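Local coordinates for protein MgGH51 (Meripilus giganteus, PDB 6ZQ0) that probably cleaves terminal non-reducing alpha-L-arabinofuranosyl residues from arabinose-containing polysaccharides, at residues Tyr402-Trp407 against Thr435-Leu440; Glu429-Ser434 against Ala477-Leu482; Asn231-Gln236 against Ile286-Ala291. All coordinates share one frame; numbering follows the deposited sequence. Where two conformers were deposited one is given.

Interaction 1: Tyr402-Trp407 against Thr435-Leu440; sequences YQTPTW and TNANDL. With LXE ([(1~{S},2~{S},3~{S},4~{S})-2-(hydroxymethyl)-3,4-bis(oxidanyl)cyclopentyl]azanium), chain G.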
loop_
_atom_site.group_PDB
_atom_site.type_symbol
_atom_site.label_atom_id
_atom_site.label_comp_id
_atom_site.label_asym_id
_atom_site.label_seq_id
_atom_site.Cartn_x
_atom_site.Cartn_y
_atom_site.Cartn_z
ATOM N N TYR A 402 -5.829 17.146 -0.470
ATOM C CA TYR A 402 -6.800 16.623 0.519
ATOM C C TYR A 402 -7.779 17.757 0.743
ATOM O O TYR A 402 -7.324 18.883 1.031
ATOM C CB TYR A 402 -6.098 16.190 1.797
ATOM C CG TYR A 402 -5.245 14.966 1.603
ATOM C CD1 TYR A 402 -5.806 13.734 1.342
ATOM C CD2 TYR A 402 -3.859 15.054 1.612
ATOM C CE1 TYR A 402 -5.023 12.602 1.158
ATOM C CE2 TYR A 402 -3.073 13.937 1.413
ATOM C CZ TYR A 402 -3.661 12.697 1.233
ATOM O OH TYR A 402 -2.871 11.605 1.034
ATOM N N GLN A 403 -9.062 17.509 0.528
ATOM C CA GLN A 403 -10.049 18.617 0.557
ATOM C C GLN A 403 -11.424 18.011 0.841
ATOM O O GLN A 403 -11.512 16.775 1.114
ATOM C CB GLN A 403 -9.987 19.374 -0.775
ATOM C CG GLN A 403 -9.368 20.776 -0.682
ATOM C CD GLN A 403 -10.164 21.712 0.203
ATOM O OE1 GLN A 403 -11.324 21.484 0.505
ATOM N NE2 GLN A 403 -9.540 22.810 0.614
ATOM N N THR A 404 -12.476 18.814 0.763
ATOM C CA THR A 404 -13.848 18.354 1.018
ATOM C C THR A 404 -14.419 17.714 -0.230
ATOM O O THR A 404 -13.972 18.016 -1.343
ATOM C CB THR A 404 -14.740 19.531 1.428
ATOM O OG1 THR A 404 -14.864 20.393 0.293
ATOM C CG2 THR A 404 -14.202 20.264 2.630
ATOM N N PRO A 405 -15.440 16.831 -0.109
ATOM C CA PRO A 405 -16.087 16.284 -1.293
ATOM C C PRO A 405 -16.516 17.385 -2.265
ATOM O O PRO A 405 -16.397 17.235 -3.476
ATOM C CB PRO A 405 -17.314 15.584 -0.682
ATOM C CG PRO A 405 -16.819 15.136 0.677
ATOM C CD PRO A 405 -16.004 16.316 1.147
ATOM N N THR A 406 -17.088 18.459 -1.703
ATOM C CA THR A 406 -17.535 19.624 -2.485
ATOM C C THR A 406 -16.351 20.216 -3.255
ATOM O O THR A 406 -16.515 20.487 -4.486
ATOM C CB THR A 406 -18.257 20.638 -1.576
ATOM O OG1 THR A 406 -19.439 19.990 -1.104
ATOM C CG2 THR A 406 -18.612 21.908 -2.313
ATOM N N TRP A 407 -15.216 20.415 -2.598
ATOM C CA TRP A 407 -14.035 20.979 -3.278
ATOM C C TRP A 407 -13.742 20.140 -4.521
ATOM O O TRP A 407 -13.523 20.714 -5.566
ATOM C CB TRP A 407 -12.831 21.065 -2.343
ATOM C CG TRP A 407 -11.631 21.667 -3.015
ATOM C CD1 TRP A 407 -11.222 22.963 -2.913
ATOM C CD2 TRP A 407 -10.695 21.025 -3.912
ATOM N NE1 TRP A 407 -10.108 23.167 -3.675
ATOM C CE2 TRP A 407 -9.757 22.006 -4.309
ATOM C CE3 TRP A 407 -10.529 19.736 -4.406
ATOM C CZ2 TRP A 407 -8.713 21.735 -5.188
ATOM C CZ3 TRP A 407 -9.511 19.467 -5.296
ATOM C CH2 TRP A 407 -8.605 20.458 -5.688
ATOM N N THR A 435 -15.753 16.839 5.781
ATOM C CA THR A 435 -16.839 17.738 5.327
ATOM C C THR A 435 -16.614 19.140 5.889
ATOM O O THR A 435 -17.473 19.988 5.646
ATOM C CB THR A 435 -18.222 17.197 5.708
ATOM O OG1 THR A 435 -18.217 16.956 7.106
ATOM C CG2 THR A 435 -18.545 15.928 4.949
ATOM N N ASN A 436 -15.487 19.379 6.545
ATOM C CA ASN A 436 -15.247 20.657 7.258
ATOM C C ASN A 436 -14.122 21.410 6.569
ATOM O O ASN A 436 -12.983 21.198 6.973
ATOM C CB ASN A 436 -14.914 20.411 8.731
ATOM C CG ASN A 436 -14.768 21.687 9.545
ATOM O OD1 ASN A 436 -14.736 22.787 8.995
ATOM N ND2 ASN A 436 -14.637 21.531 10.851
ATOM N N ALA A 437 -14.483 22.364 5.708
ATOM C CA ALA A 437 -13.557 23.252 4.968
ATOM C C ALA A 437 -12.539 23.892 5.918
ATOM O O ALA A 437 -11.477 24.239 5.433
ATOM C CB ALA A 437 -14.352 24.289 4.192
ATOM N N ASN A 438 -12.853 24.062 7.217
ATOM C CA ASN A 438 -12.040 24.854 8.198
ATOM C C ASN A 438 -11.038 24.019 8.983
ATOM O O ASN A 438 -10.205 24.603 9.687
ATOM C CB ASN A 438 -12.914 25.466 9.287
ATOM C CG ASN A 438 -13.904 26.403 8.662
ATOM O OD1 ASN A 438 -13.522 27.216 7.824
ATOM N ND2 ASN A 438 -15.169 26.230 8.991
ATOM N N ASP A 439 -11.130 22.697 8.877
ATOM C CA ASP A 439 -10.387 21.754 9.746
ATOM C C ASP A 439 -10.401 20.409 9.015
ATOM O O ASP A 439 -11.176 19.508 9.375
ATOM C CB ASP A 439 -11.041 21.657 11.125
ATOM C CG ASP A 439 -10.191 20.926 12.142
ATOM O OD1 ASP A 439 -8.955 20.787 11.910
ATOM O OD2 ASP A 439 -10.751 20.557 13.186
ATOM N N LEU A 440 -9.720 20.390 7.894
ATOM C CA LEU A 440 -9.689 19.223 6.993
ATOM C C LEU A 440 -9.037 18.050 7.727
ATOM O O LEU A 440 -9.399 16.925 7.427
ATOM C CB LEU A 440 -8.868 19.620 5.772
ATOM C CG LEU A 440 -9.526 20.630 4.830
ATOM C CD1 LEU A 440 -8.542 21.074 3.747
ATOM C CD2 LEU A 440 -10.746 20.012 4.168
HETATM C "C1'" LXE G . 0.834 13.003 2.176
HETATM C "C2'" LXE G . 2.059 12.217 2.579
HETATM O "O2'" LXE G . 3.053 12.015 1.567
HETATM C "C3'" LXE G . 1.513 10.875 3.051
HETATM O "O3'" LXE G . 2.529 10.137 3.785
HETATM C "C4'" LXE G . 0.230 11.257 3.803
HETATM C "C5'" LXE G . -0.949 10.253 3.828
HETATM O "O5'" LXE G . -1.378 9.835 2.526
HETATM C "C6'" LXE G . -0.206 12.582 3.151
HETATM N "N1'" LXE G . -0.388 13.703 4.078
#

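Interaction 2: Glu429-Ser434 against Ala477-Leu482; sequences EYAAIS and ASYAPL. With LXE ([(1~{S},2~{S},3~{S},4~{S})-2-(hydroxymethyl)-3,4-bis(oxidanyl)cyclopentyl]azanium), chain G.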
loop_
_atom_site.group_PDB
_atom_site.type_symbol
_atom_site.label_atom_id
_atom_site.label_comp_id
_atom_site.label_asym_id
_atom_site.label_seq_id
_atom_site.Cartn_x
_atom_site.Cartn_y
_atom_site.Cartn_z
ATOM N N GLU A 429 -1.390 11.885 -4.644
ATOM C CA GLU A 429 -2.226 11.744 -3.430
ATOM C C GLU A 429 -3.459 12.592 -3.604
ATOM O O GLU A 429 -3.336 13.828 -3.808
ATOM C CB GLU A 429 -1.525 12.164 -2.134
ATOM C CG GLU A 429 -0.312 11.307 -1.881
ATOM C CD GLU A 429 0.510 11.715 -0.694
ATOM O OE1 GLU A 429 -0.066 12.415 0.184
ATOM O OE2 GLU A 429 1.759 11.457 -0.733
ATOM N N TYR A 430 -4.627 11.980 -3.489
ATOM C CA TYR A 430 -5.834 12.813 -3.346
ATOM C C TYR A 430 -6.885 12.025 -2.615
ATOM O O TYR A 430 -6.873 10.778 -2.681
ATOM C CB TYR A 430 -6.357 13.347 -4.672
ATOM C CG TYR A 430 -6.865 12.312 -5.620
ATOM C CD1 TYR A 430 -6.002 11.541 -6.383
ATOM C CD2 TYR A 430 -8.219 12.094 -5.752
ATOM C CE1 TYR A 430 -6.485 10.605 -7.279
ATOM C CE2 TYR A 430 -8.717 11.177 -6.641
ATOM C CZ TYR A 430 -7.852 10.418 -7.401
ATOM O OH TYR A 430 -8.387 9.544 -8.285
ATOM N N ALA A 431 -7.755 12.759 -1.938
ATOM C CA ALA A 431 -8.915 12.162 -1.243
ATOM C C ALA A 431 -9.775 13.285 -0.684
ATOM O O ALA A 431 -9.194 14.317 -0.308
ATOM C CB ALA A 431 -8.496 11.251 -0.107
ATOM N N ALA A 432 -11.084 13.074 -0.698
ATOM C CA ALA A 432 -12.044 13.917 0.040
ATOM C C ALA A 432 -11.993 13.403 1.476
ATOM O O ALA A 432 -12.514 12.313 1.734
ATOM C CB ALA A 432 -13.375 13.879 -0.604
ATOM N N ILE A 433 -11.389 14.164 2.377
ATOM C CA ILE A 433 -11.066 13.609 3.717
ATOM C C ILE A 433 -11.984 14.118 4.822
ATOM O O ILE A 433 -11.893 13.557 5.894
ATOM C CB ILE A 433 -9.605 13.834 4.085
ATOM C CG1 ILE A 433 -9.230 15.290 4.343
ATOM C CG2 ILE A 433 -8.755 13.156 3.010
ATOM C CD1 ILE A 433 -7.912 15.410 5.105
ATOM N N SER A 434 -12.760 15.152 4.574
ATOM C CA SER A 434 -13.511 15.864 5.649
ATOM C C SER A 434 -14.661 16.645 5.038
ATOM O O SER A 434 -14.520 17.116 3.912
ATOM C CB SER A 434 -12.596 16.783 6.415
ATOM O OG SER A 434 -13.331 17.627 7.274
ATOM N N ALA A 477 -2.806 9.045 -11.503
ATOM C CA ALA A 477 -3.593 9.567 -10.373
ATOM C C ALA A 477 -3.875 8.450 -9.382
ATOM O O ALA A 477 -4.207 7.345 -9.837
ATOM C CB ALA A 477 -4.856 10.147 -10.885
ATOM N N SER A 478 -3.649 8.705 -8.098
ATOM C CA SER A 478 -3.819 7.672 -7.056
ATOM C C SER A 478 -4.421 8.304 -5.815
ATOM O O SER A 478 -3.869 9.288 -5.290
ATOM C CB SER A 478 -2.539 6.980 -6.741
ATOM O OG SER A 478 -1.485 7.898 -6.532
ATOM N N TYR A 479 -5.477 7.673 -5.293
ATOM C CA TYR A 479 -6.047 7.992 -3.964
ATOM C C TYR A 479 -4.974 7.721 -2.919
ATOM O O TYR A 479 -4.166 6.776 -3.083
ATOM C CB TYR A 479 -7.265 7.109 -3.751
ATOM C CG TYR A 479 -8.088 7.414 -2.538
ATOM C CD1 TYR A 479 -7.709 6.947 -1.280
ATOM C CD2 TYR A 479 -9.292 8.093 -2.647
ATOM C CE1 TYR A 479 -8.502 7.184 -0.172
ATOM C CE2 TYR A 479 -10.091 8.326 -1.543
ATOM C CZ TYR A 479 -9.689 7.885 -0.295
ATOM O OH TYR A 479 -10.482 8.097 0.816
ATOM N N ALA A 480 -5.033 8.410 -1.798
ATOM C CA ALA A 480 -4.165 8.033 -0.664
ATOM C C ALA A 480 -4.824 8.407 0.647
ATOM O O ALA A 480 -5.484 9.440 0.721
ATOM C CB ALA A 480 -2.827 8.710 -0.758
ATOM N N PRO A 481 -4.557 7.672 1.735
ATOM C CA PRO A 481 -3.845 6.395 1.685
ATOM C C PRO A 481 -4.673 5.250 1.094
ATOM O O PRO A 481 -5.869 5.270 1.071
ATOM C CB PRO A 481 -3.545 6.081 3.158
ATOM C CG PRO A 481 -3.739 7.378 3.872
ATOM C CD PRO A 481 -4.796 8.109 3.093
ATOM N N LEU A 482 -3.965 4.195 0.724
ATOM C CA LEU A 482 -4.564 3.016 0.101
ATOM C C LEU A 482 -5.186 2.113 1.143
ATOM O O LEU A 482 -6.277 1.570 0.888
ATOM C CB LEU A 482 -3.444 2.294 -0.653
ATOM C CG LEU A 482 -3.874 1.038 -1.414
ATOM C CD1 LEU A 482 -4.871 1.342 -2.487
ATOM C CD2 LEU A 482 -2.661 0.380 -2.055
HETATM C "C1'" LXE G . 0.834 13.003 2.176
HETATM C "C2'" LXE G . 2.059 12.217 2.579
HETATM O "O2'" LXE G . 3.053 12.015 1.567
HETATM C "C3'" LXE G . 1.513 10.875 3.051
HETATM O "O3'" LXE G . 2.529 10.137 3.785
HETATM C "C4'" LXE G . 0.230 11.257 3.803
HETATM C "C5'" LXE G . -0.949 10.253 3.828
HETATM O "O5'" LXE G . -1.378 9.835 2.526
HETATM C "C6'" LXE G . -0.206 12.582 3.151
HETATM N "N1'" LXE G . -0.388 13.703 4.078
HETATM O O HOH W 1 -6.974 7.521 -9.399
HETATM O O HOH W 2 -12.808 9.698 0.525
#

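Interaction 3: Asn231-Gln236 against Ile286-Ala291; sequences NNLEGQ and IMAVWA. With LXE ([(1~{S},2~{S},3~{S},4~{S})-2-(hydroxymethyl)-3,4-bis(oxidanyl)cyclopentyl]azanium), chain G.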
loop_
_atom_site.group_PDB
_atom_site.type_symbol
_atom_site.label_atom_id
_atom_site.label_comp_id
_atom_site.label_asym_id
_atom_site.label_seq_id
_atom_site.Cartn_x
_atom_site.Cartn_y
_atom_site.Cartn_z
ATOM N N ASN A 231 5.388 9.936 3.309
ATOM C CA ASN A 231 6.206 10.280 4.489
ATOM C C ASN A 231 7.106 9.128 4.921
ATOM O O ASN A 231 8.224 9.403 5.304
ATOM C CB ASN A 231 5.336 10.713 5.646
ATOM C CG ASN A 231 4.757 12.095 5.485
ATOM O OD1 ASN A 231 4.787 12.691 4.413
ATOM N ND2 ASN A 231 4.226 12.580 6.588
ATOM N N ASN A 232 6.661 7.880 4.763
ATOM C CA ASN A 232 7.450 6.704 5.210
ATOM C C ASN A 232 8.774 6.571 4.447
ATOM O O ASN A 232 9.684 5.812 4.908
ATOM C CB ASN A 232 6.643 5.420 5.159
ATOM C CG ASN A 232 7.115 4.420 6.190
ATOM O OD1 ASN A 232 7.155 4.766 7.373
ATOM N ND2 ASN A 232 7.466 3.191 5.784
ATOM N N LEU A 233 8.943 7.288 3.334
ATOM C CA LEU A 233 10.234 7.316 2.602
ATOM C C LEU A 233 11.237 8.130 3.424
ATOM O O LEU A 233 12.438 7.795 3.441
ATOM C CB LEU A 233 10.013 7.994 1.261
ATOM C CG LEU A 233 11.260 8.302 0.456
ATOM C CD1 LEU A 233 11.862 7.013 -0.119
ATOM C CD2 LEU A 233 10.904 9.331 -0.611
ATOM N N GLU A 234 10.743 9.171 4.061
ATOM C CA GLU A 234 11.600 10.301 4.476
ATOM C C GLU A 234 12.397 9.995 5.743
ATOM O O GLU A 234 13.490 10.514 5.855
ATOM C CB GLU A 234 10.787 11.562 4.647
ATOM C CG GLU A 234 10.354 12.050 3.296
ATOM C CD GLU A 234 9.477 13.273 3.340
ATOM O OE1 GLU A 234 9.977 14.352 3.050
ATOM O OE2 GLU A 234 8.273 13.100 3.564
ATOM N N GLY A 235 11.848 9.262 6.689
ATOM C CA GLY A 235 12.449 9.177 8.019
ATOM C C GLY A 235 12.213 10.421 8.837
ATOM O O GLY A 235 11.747 11.431 8.283
ATOM N N GLN A 236 12.497 10.320 10.135
ATOM C CA GLN A 236 12.446 11.501 11.043
ATOM C C GLN A 236 13.829 12.161 11.048
ATOM O O GLN A 236 13.902 13.324 11.403
ATOM C CB GLN A 236 11.940 11.104 12.437
ATOM C CG GLN A 236 12.027 12.226 13.476
ATOM C CD GLN A 236 10.993 13.326 13.341
ATOM O OE1 GLN A 236 9.993 13.213 12.623
ATOM N NE2 GLN A 236 11.233 14.416 14.043
ATOM N N ILE A 286 6.002 3.549 -9.882
ATOM C CA ILE A 286 6.479 4.937 -9.731
ATOM C C ILE A 286 7.303 4.909 -8.459
ATOM O O ILE A 286 6.733 4.863 -7.370
ATOM C CB ILE A 286 5.346 5.981 -9.723
ATOM C CG1 ILE A 286 4.553 5.910 -11.022
ATOM C CG2 ILE A 286 5.943 7.350 -9.497
ATOM C CD1 ILE A 286 3.438 6.909 -11.159
ATOM N N MET A 287 8.608 4.923 -8.592
ATOM C CA MET A 287 9.471 4.622 -7.432
ATOM C C MET A 287 10.104 5.920 -6.953
ATOM O O MET A 287 10.658 6.680 -7.738
ATOM C CB MET A 287 10.556 3.632 -7.796
ATOM C CG MET A 287 11.343 3.233 -6.587
ATOM S SD MET A 287 12.594 2.008 -6.924
ATOM C CE MET A 287 13.796 2.953 -7.873
ATOM N N ALA A 288 9.917 6.192 -5.670
ATOM C CA ALA A 288 10.504 7.358 -5.021
ATOM C C ALA A 288 11.917 7.016 -4.572
ATOM O O ALA A 288 12.213 5.878 -4.138
ATOM C CB ALA A 288 9.658 7.815 -3.853
ATOM N N VAL A 289 12.760 8.024 -4.625
ATOM C CA VAL A 289 14.087 8.023 -3.970
ATOM C C VAL A 289 14.155 9.169 -2.962
ATOM O O VAL A 289 13.527 10.233 -3.150
ATOM C CB VAL A 289 15.205 8.115 -5.031
ATOM C CG1 VAL A 289 15.156 6.915 -5.959
ATOM C CG2 VAL A 289 15.153 9.432 -5.833
ATOM N N TRP A 290 14.828 8.869 -1.866
ATOM C CA TRP A 290 15.069 9.803 -0.756
ATOM C C TRP A 290 15.930 10.935 -1.329
ATOM O O TRP A 290 16.831 10.640 -2.141
ATOM C CB TRP A 290 15.784 9.070 0.373
ATOM C CG TRP A 290 15.801 9.882 1.625
ATOM C CD1 TRP A 290 14.751 10.058 2.478
ATOM C CD2 TRP A 290 16.882 10.689 2.119
ATOM N NE1 TRP A 290 15.120 10.879 3.505
ATOM C CE2 TRP A 290 16.419 11.279 3.314
ATOM C CE3 TRP A 290 18.198 10.923 1.697
ATOM C CZ2 TRP A 290 17.230 12.113 4.090
ATOM C CZ3 TRP A 290 19.008 11.713 2.479
ATOM C CH2 TRP A 290 18.531 12.279 3.668
ATOM N N ALA A 291 15.638 12.171 -0.965
ATOM C CA ALA A 291 16.230 13.329 -1.660
ATOM C C ALA A 291 16.878 14.321 -0.707
ATOM O O ALA A 291 16.959 15.479 -1.098
ATOM C CB ALA A 291 15.180 13.969 -2.504
HETATM C "C1'" LXE G . 0.834 13.003 2.176
HETATM C "C2'" LXE G . 2.059 12.217 2.579
HETATM O "O2'" LXE G . 3.053 12.015 1.567
HETATM C "C3'" LXE G . 1.513 10.875 3.051
HETATM O "O3'" LXE G . 2.529 10.137 3.785
HETATM C "C4'" LXE G . 0.230 11.257 3.803
HETATM C "C5'" LXE G . -0.949 10.253 3.828
HETATM O "O5'" LXE G . -1.378 9.835 2.526
HETATM C "C6'" LXE G . -0.206 12.582 3.151
HETATM N "N1'" LXE G . -0.388 13.703 4.078
#

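Interaction 1: Tyr402-Trp407 against Thr435-Leu440
L440 and T404 carry this contact, which is apolar packing. The two branches of L440 divide the work: CD1 rests 3.7 Å from the backbone O of Y402 and beside the amide end of Q403, while its CD2 methyl lies 3.8 Å from T404 CG2. T404 CG2 also stands 3.7 Å from A437 N, in the turn.

The segments meet at the C-terminal end of the strands of a (beta/alpha)8 barrel: Y402 and Q403 end the sixth strand, T404 is the N-cap of helix 405-410, and the loop after the seventh strand supplies residues 435-440. Three side-chain hydrogen bonds inside the segments shape the packing surfaces. T404 OG1 sits between the backbone N and the carbonyl carbon (chi1 67°), from where it accepts the W407 N-H at 2.9 Å and leaves CG2 to face the loop. Q403 bends at chi2 to bring OE1 2.9 Å from T404 N. In the loop, N436 OD1 forms an Asx turn with N438 N, which approaches from above the amide plane, inside a type I turn.

On the barrel side, Y402 OH hydrogen-bonds O5' of the bound aminocyclopentitol at 2.8 Å, and W491 meets the tyrosine ring, the planes at about 55°.

Interaction 2: Glu429-Ser434 against Ala477-Leu482
The strand pieces 430-432 and 477-479 run in roughly parallel directions, their axes inclined by 46°, and the backbones are joined at Y430 by A480 N to Y430 O (3.1 Å) and by a weak bond from Y430 N to S478 O. The A480 N-H comes from above the carbonyl plane, and the same oxygen is approached by Y479 CA at 3.2 Å, so Y430 O is held by one N-H...O bond and one CA-H...O contact.

The two tyrosines lie on different sides of this seam. With CG anti to the backbone N (chi1 -172°), Y479 lays its ring alongside the neighbouring strand, and A431 CB sits over the face in a CH-pi contact, 3.9 Å from the Y479 ring centroid and displaced toward the CE2-CZ side of the rim. Y430, by contrast, has CG between its backbone N and carbonyl carbon (chi1 66°); this brings the ring back against 477-479, with Y430 CE1 4.0 Å from A477 CB and Y479 CA over one face.

These are the seventh and eighth strands of the (beta/alpha)8 barrel, where the chain also closes against strand 20-21. E429, where the seventh strand turns a corner near the ligand, holds the position of the nucleophile in clan GH-A, consistent with that role here. Its CG packs 3.8 Å from A480 CB, and the extended chain beyond carries the carboxylate to the bound aminocyclopentitol, whose O2' donates to E429 OE2 at 2.7 Å; R226 forms a salt bridge with that oxygen. P481, entered through a cis peptide, brings CG 3.7 Å from the ligand O5'.

Water serves both phenols: one links Y430 OH, also bonded to Q512, weakly to A477 O, and another accepts a hydrogen bond from Y479 OH and donates to A432 O.

Interaction 3: Asn231-Gln236 against Ile286-Ala291
L233 and W290 make a buried contact, part apolar and part polar, where the short, weakly bonded helix following the second strand of the (beta/alpha)8 barrel settles on the end of the third. The apolar half belongs to L233, whose CD2 touches A288 CB at 3.8 Å and lies just as near the backbone O of V289, while CD1 faces the W290 backbone N.

The polar half is one bond: W290 NE1 donates to E234 O at 2.9 Å, bent to 146° at the hydrogen and tilted from both the carbonyl plane and the indole plane. The indole points toward the helix because chi1 of W290 (-168°) sets CG across from the backbone N; its pyrrole edge meets the C-terminal turn, with W290 CD1 3.4 Å from L233 O. R241, in a cation-pi contact, and Y308 also meet the indole. With a phenylalanine in place of W290, the buried E234 carbonyl would probably lose its indole N-H donor and the end of the helix would be less firmly tied to the strand.

The opposite end of the helix faces the ligand: N231 N donates to O3' at 2.9 Å, nearly straight at 170°. The indole N-H thus satisfies a buried carbonyl at one end of the helix while the ligand uses a main-chain N-H at the other, and the bond from N350, itself a ligand-binding residue, to E234 OE2 is consistent with this carboxylate positioning N350.

In the fold
From the N terminus, interaction 3 comes first, closing a loop of 49 residues before either of the others opens; it joins the helix after the second barrel strand to the third strand. Interactions 1 and 2 then cross: 402-407 opens the first, 429-434 opens the second, 435-440 closes the first over 27 residues and 477-482 closes the second over 42. Since 434 runs directly into 435, one continuous piece of chain serves both, and the pair touch where Q403 O meets I433 N. Interaction 1 joins the end of strand six to the loop after seven, interaction 2 strand seven to eight. All three reach the same ligand from different parts of the barrel's rim.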